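Local coordinates for putative enoyl-CoA hydratase/isomerase (PDB 3FDU), which probably catalyses hydration or double-bond isomerisation of an enoyl-CoA thioester, as a member of the crotonase superfamily, at residues P5-N10 against L16-N21; K39-A44 against K100-A105; L139-E144 against P239-A244; G84-F89 against I231-V236. The protein carries 4 engineered substitutions. All blocks are in the same frame, centred on the assembly; numbering follows the deposited sequence.

Interaction 1 (P5-N10 against L16-N21); sequences PHLNAN and LTLAIN. Engineered in segment 5-10: Pro5 (natural residue Gln), Asn8 (natural residue Gln).
Residues Leu7-Asn10 and Leu16-Ile20 run antiparallel with axes 4.7 Å apart, and the hydrogen-bonded pairs Asn8-Ala19 and Asn10-Thr17 take turns with non-hydrogen-bonded Leu7-Ile20 and Ala9-Leu18. Each hydrogen-bonded pair closes a ring of two bonds: Asn8 N reaches Ala19 O at 2.9 Å, and Thr17 N reaches Asn10 O at 2.8 Å. Beyond the regular pairs, Asn21 N donates to His6 O from well above the carbonyl plane, while the imidazole of His6 keeps its CD2 edge near Asn21 O and is hydrogen-bonded through ND1 to Tyr30. This is the N-terminal beta hairpin of the crotonase fold, whose second strand is also bonded to strand 52-57, leaving 7-12 as the outermost strand within the chain. On the face that turns to helix 31-46, the CB of Ala9 rests 3.8 Å from Leu18 CD2. Leu7, with CG anti to the backbone N (chi1 179°), lays CD1 4.2 Å from Leu18 CB. On the other face the engineered Asn8 crosses Asn21, their amide planes 65° apart, with Asn8 ND2 3.5 Å from Asn21 CB. Further along that face a water joins Asn10 to Thr17, accepting from Asn10 ND2 at 2.9 Å and lying 2.7 Å from Thr17 OG1.

Interaction 2 (K39-A44 against K100-A105); sequences KALDEA and KPLIIA
The ammonium group of Lys100 is gripped by backbone carbonyls: NZ gives a hydrogen bond of 3.0 Å to Ala44 O, a second goes to Val50 O, and a weak one to Asp45 O. Lys100 thereby ties the last turn of helix 31-46 and the loop behind it to the residues that lead into strand 102-106, a helix-on-sheet junction within the crotonase fold. The bond to Ala44 is well placed, because NZ lies in the carbonyl plane at a C=O...N angle of 152°. Carbonyls near the C-terminal end of a helix have few amide donors left to meet them, and a lysine arriving there offers both a proton and a charge that the helix dipole would be expected to favour. The residue is buried, so these acceptors are likely to matter for keeping its charge inside the protein.

Its reach comes from an extended chain. With CG anti to the carbonyl carbon (chi1 -64°), every later torsion is near 180°, and the methylenes run alongside the acceptor, CD and CE each 3.9 Å from Ala44 O. The backbone of Lys100 is held too: its carbonyl O accepts a hydrogen bond from Lys211 NZ.

Where strand 102-106 begins, the contact turns apolar. Leu41 and Leu102 point their branches into the layer between helix and sheet, where Ala95 of helix 87-97 meets both. Across the two segments their meeting is a light one, through a methyl of each: Leu41 CD2 and Leu102 CD1 stand 4.4 Å apart.

Interaction 3 (L139-E144 against P239-A244); sequences LGLSPE and PEMLEA
Met241 reaches out of helix 239-248 to the loop at Leu139-Leu141, and its terminal methyl carries nearly all of the contact. The first kind of interaction sets that methyl against backbone oxygens: CE lies 3.1 Å from Leu139 O, a close approach for a carbon, and 3.9 Å from Gly140 O. The route is a hook. CG stands anti to the backbone N (chi1 -178°), which sends the chain out from the helix, and the next two torsions, both near 70°, bend it at SD and CE as it meets the loop. The backbone angles of Gly140, with a positive phi of 82°, suit a glycine, and with no side chain there the Met241 methyl can lie close to the loop.

In this crotonase-fold subunit the C-terminal helix 239-248 packs against the loop of its own chain that leads to helix 147-155. The second kind of interaction is apolar. Leu141 and Met241 cross at about a right angle, with Leu141 CD2 4.0 Å from Met241 CE, and Phe71 of helix 68-76 touches both side chains.

The polar links of these segments go to other partners. Glu240 forms a salt bridge with Arg235, which also gives a weak hydrogen bond to Gly140 O. The carbonyl of Leu141 accepts a hydrogen bond from Ser206 of the third subunit, so the loop borders the subunit interface as well as the terminal helix.

Interaction 4 (G84-F89 against I231-V236); sequences GQVPPF and IFMQRV. With SO4 (sulfate ion), chain G.
A T-shaped aromatic pair, Phe89 with Phe232, joins the start of helix 87-97 to the end of helix 218-236 in the crotonase fold, beside a glycerol that lies about 4 Å from the Phe232 side chain and, though probably from the crystallisation liquor, may mark a pocket. Phe89 presents its edge to the face of Phe232, the ring centroids 5.5 Å apart and the planes at 80°. The leading atom is Phe89 CZ, which stands 3.8 Å from Phe232 CD2 and 4.0 Å from Phe232 CB. CG of Phe232 stands anti to the backbone N (chi1 -173°), and CB, CG and CD2 all lie within about 4 Å of that one Phe89 atom.

A second, looser meeting flanks the rings. Val86, at the N-cap position of helix 87-97, sets CG2 4.1 Å from SD of Met233, and the two side chains approach at a slant. Phe74 of helix 68-76 touches both and so covers this part of the junction; Val86 CB also sits at the edge of the Phe89 ring, in its plane.

At the outer side of the first segment is a sulfate, also likely from the crystallisation liquor, held as well by Lys93 and Arg97. Gln85 reaches it through two weak bonds from one nitrogen: NE2 lies 3.3 Å from sulfate O2 and 3.4 Å from sulfate O3.

In the fold
The four contacts fall into two neighbouring pairs. Interactions 1 and 2 have centres 11 Å apart and meet where the hairpin packs on helix 31-46, with Leu16 CD2 3.3 Å from Ala44 CB. Interactions 3 and 4, also 11 Å between centres, lie on consecutive helices, 239-248 and 218-236: Ser142 OG is 3.3 Å from Phe232 CA, and Leu141 CD2 lies 3.5 Å from Val236 CG2. Both touch the third subunit. Between the pairs, interactions 2 and 4 approach to about 7 Å at their nearest atoms, consistent with helix 87-97 leading into strand 102-106. Glu144, from the loop of interaction 3, touches Phe89 of interaction 4, the contact beside the glycerol.

Interaction 1 (P5-N10 against L16-N21)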
loop_
_atom_site.group_PDB
_atom_site.type_symbol
_atom_site.label_atom_id
_atom_site.label_comp_id
_atom_site.label_asym_id
_atom_site.label_seq_id
_atom_site.Cartn_x
_atom_site.Cartn_y
_atom_site.Cartn_z
ATOM N N PRO A 5 -22.497 25.891 -17.945
ATOM C CA PRO A 5 -23.248 25.767 -16.708
ATOM C C PRO A 5 -22.658 24.612 -15.874
ATOM O O PRO A 5 -21.932 23.803 -16.417
ATOM C CB PRO A 5 -24.645 25.391 -17.199
ATOM C CG PRO A 5 -24.389 24.660 -18.522
ATOM C CD PRO A 5 -23.204 25.351 -19.120
ATOM N N HIS A 6 -22.954 24.585 -14.572
ATOM C CA HIS A 6 -22.657 23.457 -13.670
ATOM C C HIS A 6 -21.212 23.341 -13.266
ATOM O O HIS A 6 -20.798 22.354 -12.681
ATOM C CB HIS A 6 -23.174 22.146 -14.262
ATOM C CG HIS A 6 -24.647 22.158 -14.514
ATOM N ND1 HIS A 6 -25.232 21.482 -15.566
ATOM C CD2 HIS A 6 -25.655 22.789 -13.867
ATOM C CE1 HIS A 6 -26.540 21.697 -15.556
ATOM N NE2 HIS A 6 -26.823 22.479 -14.532
ATOM N N LEU A 7 -20.442 24.373 -13.556
ATOM C CA LEU A 7 -19.031 24.396 -13.176
ATOM C C LEU A 7 -18.576 25.841 -13.003
ATOM O O LEU A 7 -18.510 26.612 -13.980
ATOM C CB LEU A 7 -18.181 23.686 -14.249
ATOM C CG LEU A 7 -16.660 23.663 -13.981
ATOM C CD1 LEU A 7 -16.315 23.031 -12.631
ATOM C CD2 LEU A 7 -15.859 23.010 -15.116
ATOM N N ASN A 8 -18.291 26.230 -11.767
ATOM C CA ASN A 8 -17.895 27.591 -11.484
ATOM C C ASN A 8 -16.369 27.639 -11.347
ATOM O O ASN A 8 -15.806 26.757 -10.705
ATOM C CB ASN A 8 -18.477 28.039 -10.137
ATOM C CG ASN A 8 -19.991 27.890 -10.058
ATOM O OD1 ASN A 8 -20.730 28.251 -11.015
ATOM N ND2 ASN A 8 -20.479 27.392 -8.901
ATOM N N ALA A 9 -15.712 28.664 -11.879
ATOM C CA ALA A 9 -14.261 28.741 -11.769
ATOM C C ALA A 9 -13.920 30.066 -11.165
ATOM O O ALA A 9 -14.536 31.091 -11.508
ATOM C CB ALA A 9 -13.607 28.577 -13.130
ATOM N N ASN A 10 -12.994 30.051 -10.219
ATOM C CA ASN A 10 -12.530 31.273 -9.556
ATOM C C ASN A 10 -11.020 31.151 -9.442
ATOM O O ASN A 10 -10.502 30.094 -9.058
ATOM C CB ASN A 10 -13.114 31.403 -8.139
ATOM C CG ASN A 10 -12.543 32.621 -7.361
ATOM O OD1 ASN A 10 -12.948 33.763 -7.608
ATOM N ND2 ASN A 10 -11.615 32.373 -6.419
ATOM N N LEU A 16 -6.747 28.178 -8.225
ATOM C CA LEU A 16 -7.904 27.994 -9.099
ATOM C C LEU A 16 -8.891 27.055 -8.405
ATOM O O LEU A 16 -8.532 25.910 -8.086
ATOM C CB LEU A 16 -7.475 27.413 -10.441
ATOM C CG LEU A 16 -8.670 26.872 -11.250
ATOM C CD1 LEU A 16 -9.733 27.938 -11.553
ATOM C CD2 LEU A 16 -8.210 26.209 -12.602
ATOM N N THR A 17 -10.098 27.530 -8.105
ATOM C CA THR A 17 -11.084 26.674 -7.433
ATOM C C THR A 17 -12.107 26.305 -8.478
ATOM O O THR A 17 -12.718 27.195 -9.106
ATOM C CB THR A 17 -11.782 27.347 -6.189
ATOM O OG1 THR A 17 -10.802 27.750 -5.224
ATOM C CG2 THR A 17 -12.784 26.376 -5.475
ATOM N N LEU A 18 -12.250 25.003 -8.722
ATOM C CA LEU A 18 -13.251 24.496 -9.663
ATOM C C LEU A 18 -14.373 23.863 -8.850
ATOM O O LEU A 18 -14.169 22.897 -8.110
ATOM C CB LEU A 18 -12.652 23.474 -10.634
ATOM C CG LEU A 18 -11.638 24.061 -11.649
ATOM C CD1 LEU A 18 -10.976 22.996 -12.486
ATOM C CD2 LEU A 18 -12.374 25.053 -12.543
ATOM N N ALA A 19 -15.577 24.394 -8.977
ATOM C CA ALA A 19 -16.635 23.871 -8.148
ATOM C C ALA A 19 -17.800 23.366 -8.973
ATOM O O ALA A 19 -18.414 24.126 -9.739
ATOM C CB ALA A 19 -17.090 24.949 -7.115
ATOM N N ILE A 20 -18.089 22.076 -8.810
ATOM C CA ILE A 20 -19.216 21.438 -9.484
ATOM C C ILE A 20 -20.507 21.961 -8.857
ATOM O O ILE A 20 -20.695 21.942 -7.619
ATOM C CB ILE A 20 -19.105 19.882 -9.419
ATOM C CG1 ILE A 20 -17.705 19.441 -9.983
ATOM C CG2 ILE A 20 -20.163 19.242 -10.220
ATOM C CD1 ILE A 20 -17.392 17.918 -9.814
ATOM N N ASN A 21 -21.416 22.398 -9.722
ATOM C CA ASN A 21 -22.613 23.079 -9.250
ATOM C C ASN A 21 -23.843 22.582 -10.020
ATOM O O ASN A 21 -24.357 23.269 -10.920
ATOM C CB ASN A 21 -22.422 24.584 -9.480
ATOM C CG ASN A 21 -23.458 25.424 -8.768
ATOM O OD1 ASN A 21 -24.233 24.941 -7.941
ATOM N ND2 ASN A 21 -23.482 26.699 -9.111
HETATM O O HOH W 1 -9.797 30.190 -5.855
#

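Interaction 2 (K39-A44 against K100-A105)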
loop_
_atom_site.group_PDB
_atom_site.type_symbol
_atom_site.label_atom_id
_atom_site.label_comp_id
_atom_site.label_asym_id
_atom_site.label_seq_id
_atom_site.Cartn_x
_atom_site.Cartn_y
_atom_site.Cartn_z
ATOM N N LYS A 39 -11.222 19.894 -19.692
ATOM C CA LYS A 39 -10.593 21.019 -20.375
ATOM C C LYS A 39 -10.091 22.065 -19.429
ATOM O O LYS A 39 -9.021 22.659 -19.676
ATOM C CB LYS A 39 -11.512 21.697 -21.400
ATOM C CG LYS A 39 -12.290 20.722 -22.255
ATOM C CD LYS A 39 -11.416 19.672 -22.921
ATOM C CE LYS A 39 -12.277 18.529 -23.451
ATOM N NZ LYS A 39 -12.228 17.429 -22.481
ATOM N N ALA A 40 -10.873 22.347 -18.379
ATOM C CA ALA A 40 -10.437 23.305 -17.353
ATOM C C ALA A 40 -9.127 22.914 -16.651
ATOM O O ALA A 40 -8.293 23.787 -16.324
ATOM C CB ALA A 40 -11.554 23.541 -16.284
ATOM N N LEU A 41 -8.981 21.629 -16.342
ATOM C CA LEU A 41 -7.710 21.114 -15.806
ATOM C C LEU A 41 -6.543 21.317 -16.813
ATOM O O LEU A 41 -5.456 21.716 -16.439
ATOM C CB LEU A 41 -7.845 19.621 -15.507
ATOM C CG LEU A 41 -8.839 19.384 -14.327
ATOM C CD1 LEU A 41 -9.137 17.908 -14.080
ATOM C CD2 LEU A 41 -8.289 20.012 -13.071
ATOM N N ASP A 42 -6.795 20.989 -18.071
ATOM C CA ASP A 42 -5.773 21.121 -19.126
ATOM C C ASP A 42 -5.365 22.599 -19.246
ATOM O O ASP A 42 -4.184 22.927 -19.225
ATOM C CB ASP A 42 -6.343 20.626 -20.444
ATOM C CG ASP A 42 -6.551 19.121 -20.460
ATOM O OD1 ASP A 42 -5.955 18.395 -19.616
ATOM O OD2 ASP A 42 -7.288 18.664 -21.354
ATOM N N GLU A 43 -6.354 23.486 -19.354
ATOM C CA GLU A 43 -6.039 24.926 -19.408
ATOM C C GLU A 43 -5.372 25.471 -18.134
ATOM O O GLU A 43 -4.455 26.299 -18.209
ATOM C CB GLU A 43 -7.294 25.731 -19.766
ATOM C CG GLU A 43 -7.761 25.495 -21.223
ATOM C CD GLU A 43 -9.219 25.945 -21.460
ATOM O OE1 GLU A 43 -9.922 26.326 -20.480
ATOM O OE2 GLU A 43 -9.665 25.883 -22.630
ATOM N N ALA A 44 -5.828 25.038 -16.952
ATOM C CA ALA A 44 -5.147 25.449 -15.727
ATOM C C ALA A 44 -3.661 25.121 -15.770
ATOM O O ALA A 44 -2.850 25.883 -15.268
ATOM C CB ALA A 44 -5.797 24.792 -14.434
ATOM N N LYS A 100 0.535 20.354 -11.794
ATOM C CA LYS A 100 0.480 21.188 -10.612
ATOM C C LYS A 100 -0.271 20.446 -9.495
ATOM O O LYS A 100 -0.958 19.472 -9.788
ATOM C CB LYS A 100 -0.254 22.508 -10.936
ATOM C CG LYS A 100 0.552 23.351 -12.004
ATOM C CD LYS A 100 -0.264 24.546 -12.617
ATOM C CE LYS A 100 0.660 25.329 -13.631
ATOM N NZ LYS A 100 -0.177 26.479 -14.142
ATOM N N PRO A 101 -0.129 20.909 -8.242
ATOM C CA PRO A 101 -0.794 20.141 -7.175
ATOM C C PRO A 101 -2.331 20.217 -7.373
ATOM O O PRO A 101 -2.866 21.295 -7.721
ATOM C CB PRO A 101 -0.364 20.854 -5.895
ATOM C CG PRO A 101 1.031 21.575 -6.296
ATOM C CD PRO A 101 0.680 22.031 -7.719
ATOM N N LEU A 102 -3.006 19.077 -7.182
ATOM C CA LEU A 102 -4.485 18.945 -7.297
ATOM C C LEU A 102 -5.036 18.547 -5.923
ATOM O O LEU A 102 -4.676 17.480 -5.387
ATOM C CB LEU A 102 -4.863 17.876 -8.330
ATOM C CG LEU A 102 -6.383 17.625 -8.533
ATOM C CD1 LEU A 102 -7.133 18.925 -8.950
ATOM C CD2 LEU A 102 -6.603 16.550 -9.601
ATOM N N ILE A 103 -5.864 19.415 -5.326
ATOM C CA ILE A 103 -6.471 19.109 -4.057
ATOM C C ILE A 103 -7.959 18.920 -4.293
ATOM O O ILE A 103 -8.542 19.668 -5.061
ATOM C CB ILE A 103 -6.257 20.241 -3.012
ATOM C CG1 ILE A 103 -4.749 20.557 -2.830
ATOM C CG2 ILE A 103 -6.972 19.938 -1.677
ATOM C CD1 ILE A 103 -4.506 21.815 -1.984
ATOM N N ILE A 104 -8.553 17.908 -3.641
ATOM C CA ILE A 104 -9.990 17.671 -3.695
ATOM C C ILE A 104 -10.586 17.791 -2.295
ATOM O O ILE A 104 -10.009 17.318 -1.281
ATOM C CB ILE A 104 -10.327 16.316 -4.360
ATOM C CG1 ILE A 104 -9.908 16.402 -5.864
ATOM C CG2 ILE A 104 -11.865 16.006 -4.210
ATOM C CD1 ILE A 104 -10.274 15.211 -6.755
ATOM N N ALA A 105 -11.751 18.402 -2.212
ATOM C CA ALA A 105 -12.411 18.510 -0.917
ATOM C C ALA A 105 -13.791 17.858 -1.017
ATOM O O ALA A 105 -14.555 18.228 -1.880
ATOM C CB ALA A 105 -12.566 20.031 -0.496
#

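Interaction 3 (L139-E144 against P239-A244)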
loop_
_atom_site.group_PDB
_atom_site.type_symbol
_atom_site.label_atom_id
_atom_site.label_comp_id
_atom_site.label_asym_id
_atom_site.label_seq_id
_atom_site.Cartn_x
_atom_site.Cartn_y
_atom_site.Cartn_z
ATOM N N LEU A 139 -23.494 -2.393 -10.576
ATOM C CA LEU A 139 -24.127 -1.908 -11.811
ATOM C C LEU A 139 -23.882 -2.868 -12.994
ATOM O O LEU A 139 -24.409 -2.632 -14.054
ATOM C CB LEU A 139 -23.611 -0.505 -12.189
ATOM C CG LEU A 139 -24.014 0.633 -11.246
ATOM C CD1 LEU A 139 -23.190 1.899 -11.504
ATOM C CD2 LEU A 139 -25.539 0.912 -11.422
ATOM N N GLY A 140 -23.094 -3.932 -12.833
ATOM C CA GLY A 140 -22.704 -4.778 -14.013
ATOM C C GLY A 140 -21.524 -4.254 -14.847
ATOM O O GLY A 140 -21.274 -4.710 -15.974
ATOM N N LEU A 141 -20.787 -3.299 -14.279
ATOM C CA LEU A 141 -19.608 -2.747 -14.900
ATOM C C LEU A 141 -18.295 -3.269 -14.287
ATOM O O LEU A 141 -18.199 -4.444 -13.883
ATOM C CB LEU A 141 -19.706 -1.219 -14.844
ATOM C CG LEU A 141 -20.990 -0.652 -15.498
ATOM C CD1 LEU A 141 -21.415 0.796 -15.108
ATOM C CD2 LEU A 141 -20.813 -0.744 -17.057
ATOM N N SER A 142 -17.256 -2.440 -14.254
ATOM C CA SER A 142 -15.915 -2.949 -13.904
ATOM C C SER A 142 -15.085 -1.734 -13.550
ATOM O O SER A 142 -15.589 -0.613 -13.611
ATOM C CB SER A 142 -15.271 -3.746 -15.095
ATOM O OG SER A 142 -15.214 -2.913 -16.252
ATOM N N PRO A 143 -13.819 -1.922 -13.175
ATOM C CA PRO A 143 -13.131 -0.728 -12.608
ATOM C C PRO A 143 -12.913 0.415 -13.615
ATOM O O PRO A 143 -12.830 0.154 -14.839
ATOM C CB PRO A 143 -11.754 -1.302 -12.208
ATOM C CG PRO A 143 -12.120 -2.772 -11.788
ATOM C CD PRO A 143 -13.117 -3.186 -12.868
ATOM N N GLU A 144 -12.815 1.671 -13.135
ATOM C CA GLU A 144 -12.254 2.745 -13.979
ATOM C C GLU A 144 -11.307 3.653 -13.198
ATOM O O GLU A 144 -11.129 3.476 -11.997
ATOM C CB GLU A 144 -13.332 3.576 -14.724
ATOM C CG GLU A 144 -14.610 3.872 -13.944
ATOM C CD GLU A 144 -15.211 5.254 -14.281
ATOM O OE1 GLU A 144 -15.775 5.408 -15.398
ATOM O OE2 GLU A 144 -15.188 6.161 -13.409
ATOM N N PRO A 239 -25.008 -7.751 -23.625
ATOM C CA PRO A 239 -26.422 -7.954 -23.938
ATOM C C PRO A 239 -27.270 -7.859 -22.677
ATOM O O PRO A 239 -28.391 -7.349 -22.726
ATOM C CB PRO A 239 -26.470 -9.391 -24.490
ATOM C CG PRO A 239 -25.075 -9.673 -24.984
ATOM C CD PRO A 239 -24.138 -8.839 -24.116
ATOM N N GLU A 240 -26.752 -8.334 -21.559
ATOM C CA GLU A 240 -27.545 -8.277 -20.336
ATOM C C GLU A 240 -27.757 -6.834 -19.838
ATOM O O GLU A 240 -28.801 -6.512 -19.246
ATOM C CB GLU A 240 -27.026 -9.270 -19.267
ATOM C CG GLU A 240 -25.685 -8.954 -18.628
ATOM C CD GLU A 240 -24.475 -9.505 -19.434
ATOM O OE1 GLU A 240 -24.605 -9.707 -20.677
ATOM O OE2 GLU A 240 -23.384 -9.695 -18.822
ATOM N N MET A 241 -26.822 -5.938 -20.139
ATOM C CA MET A 241 -26.965 -4.536 -19.734
ATOM C C MET A 241 -28.077 -3.868 -20.551
ATOM O O MET A 241 -28.942 -3.162 -20.011
ATOM C CB MET A 241 -25.629 -3.763 -19.921
ATOM C CG MET A 241 -25.668 -2.280 -19.479
ATOM S SD MET A 241 -25.909 -1.989 -17.632
ATOM C CE MET A 241 -24.364 -2.555 -17.116
ATOM N N LEU A 242 -28.035 -4.045 -21.876
ATOM C CA LEU A 242 -29.091 -3.523 -22.735
ATOM C C LEU A 242 -30.533 -4.002 -22.328
ATOM O O LEU A 242 -31.456 -3.201 -22.313
ATOM C CB LEU A 242 -28.822 -3.897 -24.210
ATOM C CG LEU A 242 -29.847 -3.350 -25.219
ATOM C CD1 LEU A 242 -29.920 -1.812 -25.195
ATOM C CD2 LEU A 242 -29.467 -3.814 -26.706
ATOM N N GLU A 243 -30.712 -5.282 -22.022
ATOM C CA GLU A 243 -32.030 -5.829 -21.622
ATOM C C GLU A 243 -32.493 -5.140 -20.362
ATOM O O GLU A 243 -33.647 -4.695 -20.256
ATOM C CB GLU A 243 -31.936 -7.320 -21.282
ATOM C CG GLU A 243 -31.491 -8.217 -22.419
ATOM C CD GLU A 243 -32.632 -9.006 -23.070
ATOM O OE1 GLU A 243 -33.495 -8.396 -23.746
ATOM O OE2 GLU A 243 -32.640 -10.251 -22.928
ATOM N N ALA A 244 -31.575 -5.030 -19.399
ATOM C CA ALA A 244 -31.925 -4.374 -18.137
ATOM C C ALA A 244 -32.277 -2.895 -18.330
ATOM O O ALA A 244 -33.247 -2.399 -17.754
ATOM C CB ALA A 244 -30.840 -4.577 -17.135
#

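Interaction 4 (G84-F89 against I231-V236)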
loop_
_atom_site.group_PDB
_atom_site.type_symbol
_atom_site.label_atom_id
_atom_site.label_comp_id
_atom_site.label_asym_id
_atom_site.label_seq_id
_atom_site.Cartn_x
_atom_site.Cartn_y
_atom_site.Cartn_z
ATOM N N GLY A 84 -10.888 4.664 -24.554
ATOM C CA GLY A 84 -10.164 5.677 -23.756
ATOM C C GLY A 84 -10.515 7.140 -24.020
ATOM O O GLY A 84 -10.082 8.032 -23.304
ATOM N N GLN A 85 -11.327 7.401 -25.047
ATOM C CA GLN A 85 -11.776 8.763 -25.322
ATOM C C GLN A 85 -13.232 8.971 -24.886
ATOM O O GLN A 85 -13.812 10.039 -25.120
ATOM C CB GLN A 85 -11.600 9.097 -26.830
ATOM C CG GLN A 85 -10.157 8.973 -27.306
ATOM C CD GLN A 85 -9.277 10.003 -26.660
ATOM O OE1 GLN A 85 -9.608 11.187 -26.652
ATOM N NE2 GLN A 85 -8.143 9.571 -26.119
ATOM N N VAL A 86 -13.815 7.989 -24.211
ATOM C CA VAL A 86 -15.168 8.176 -23.633
ATOM C C VAL A 86 -15.036 9.166 -22.419
ATOM O O VAL A 86 -14.070 9.053 -21.669
ATOM C CB VAL A 86 -15.811 6.819 -23.285
ATOM C CG1 VAL A 86 -17.160 6.976 -22.536
ATOM C CG2 VAL A 86 -16.083 5.990 -24.603
ATOM N N PRO A 87 -15.988 10.132 -22.248
ATOM C CA PRO A 87 -15.747 11.326 -21.381
ATOM C C PRO A 87 -15.195 11.091 -19.985
ATOM O O PRO A 87 -14.255 11.773 -19.622
ATOM C CB PRO A 87 -17.117 12.033 -21.353
ATOM C CG PRO A 87 -17.713 11.682 -22.766
ATOM C CD PRO A 87 -17.302 10.217 -22.926
ATOM N N PRO A 88 -15.709 10.109 -19.222
ATOM C CA PRO A 88 -15.094 9.953 -17.877
ATOM C C PRO A 88 -13.599 9.599 -17.932
ATOM O O PRO A 88 -12.872 10.026 -17.078
ATOM C CB PRO A 88 -15.832 8.762 -17.255
ATOM C CG PRO A 88 -17.048 8.494 -18.120
ATOM C CD PRO A 88 -16.831 9.175 -19.452
ATOM N N PHE A 89 -13.158 8.772 -18.879
ATOM C CA PHE A 89 -11.700 8.473 -18.975
ATOM C C PHE A 89 -10.866 9.679 -19.386
ATOM O O PHE A 89 -9.696 9.826 -18.965
ATOM C CB PHE A 89 -11.482 7.285 -19.902
ATOM C CG PHE A 89 -12.355 6.125 -19.560
ATOM C CD1 PHE A 89 -12.044 5.322 -18.501
ATOM C CD2 PHE A 89 -13.508 5.855 -20.294
ATOM C CE1 PHE A 89 -12.861 4.231 -18.168
ATOM C CE2 PHE A 89 -14.334 4.802 -19.959
ATOM C CZ PHE A 89 -14.027 3.997 -18.864
ATOM N N ILE A 231 -12.246 -2.862 -21.189
ATOM C CA ILE A 231 -13.068 -3.811 -20.456
ATOM C C ILE A 231 -14.415 -3.198 -19.993
ATOM O O ILE A 231 -15.457 -3.845 -20.081
ATOM C CB ILE A 231 -12.276 -4.425 -19.269
ATOM C CG1 ILE A 231 -11.128 -5.277 -19.870
ATOM C CG2 ILE A 231 -13.262 -5.217 -18.271
ATOM C CD1 ILE A 231 -10.114 -5.728 -18.858
ATOM N N PHE A 232 -14.369 -1.957 -19.531
ATOM C CA PHE A 232 -15.543 -1.226 -19.063
ATOM C C PHE A 232 -16.602 -1.123 -20.206
ATOM O O PHE A 232 -17.800 -1.347 -19.991
ATOM C CB PHE A 232 -15.109 0.184 -18.599
ATOM C CG PHE A 232 -16.218 0.996 -17.938
ATOM C CD1 PHE A 232 -16.346 1.030 -16.546
ATOM C CD2 PHE A 232 -17.086 1.758 -18.696
ATOM C CE1 PHE A 232 -17.397 1.804 -15.912
ATOM C CE2 PHE A 232 -18.129 2.519 -18.077
ATOM C CZ PHE A 232 -18.267 2.551 -16.691
ATOM N N MET A 233 -16.155 -0.785 -21.416
ATOM C CA MET A 233 -17.086 -0.694 -22.558
ATOM C C MET A 233 -17.704 -2.023 -23.007
ATOM O O MET A 233 -18.878 -2.049 -23.469
ATOM C CB MET A 233 -16.438 0.084 -23.728
ATOM C CG MET A 233 -16.327 1.622 -23.490
ATOM S SD MET A 233 -17.876 2.569 -23.180
ATOM C CE MET A 233 -18.717 2.185 -24.789
ATOM N N GLN A 234 -16.938 -3.116 -22.877
ATOM C CA GLN A 234 -17.445 -4.504 -23.032
ATOM C C GLN A 234 -18.624 -4.767 -22.101
ATOM O O GLN A 234 -19.624 -5.369 -22.495
ATOM C CB GLN A 234 -16.352 -5.538 -22.723
ATOM C CG GLN A 234 -15.183 -5.538 -23.734
ATOM C CD GLN A 234 -14.050 -6.505 -23.347
ATOM O OE1 GLN A 234 -14.150 -7.284 -22.385
ATOM N NE2 GLN A 234 -12.985 -6.460 -24.101
ATOM N N ARG A 235 -18.474 -4.339 -20.847
ATOM C CA ARG A 235 -19.588 -4.412 -19.868
ATOM C C ARG A 235 -20.708 -3.489 -20.193
ATOM O O ARG A 235 -21.857 -3.904 -20.156
ATOM C CB ARG A 235 -19.098 -4.109 -18.429
ATOM C CG ARG A 235 -17.793 -4.760 -18.087
ATOM C CD ARG A 235 -17.892 -6.103 -17.435
ATOM N NE ARG A 235 -19.162 -6.746 -17.648
ATOM C CZ ARG A 235 -19.388 -7.640 -18.607
ATOM N NH1 ARG A 235 -18.405 -7.985 -19.436
ATOM N NH2 ARG A 235 -20.588 -8.198 -18.711
ATOM N N VAL A 236 -20.419 -2.226 -20.530
ATOM C CA VAL A 236 -21.497 -1.310 -20.965
ATOM C C VAL A 236 -22.350 -1.859 -22.176
ATOM O O VAL A 236 -23.590 -1.635 -22.264
ATOM C CB VAL A 236 -20.918 0.041 -21.374
ATOM C CG1 VAL A 236 -21.925 0.856 -22.239
ATOM C CG2 VAL A 236 -20.342 0.836 -20.111
HETATM S S SO4 G . -4.704 10.443 -24.435
HETATM O O1 SO4 G . -3.583 9.584 -24.019
HETATM O O2 SO4 G . -4.951 10.296 -25.862
HETATM O O3 SO4 G . -5.914 10.148 -23.670
HETATM O O4 SO4 G . -4.374 11.830 -24.095
#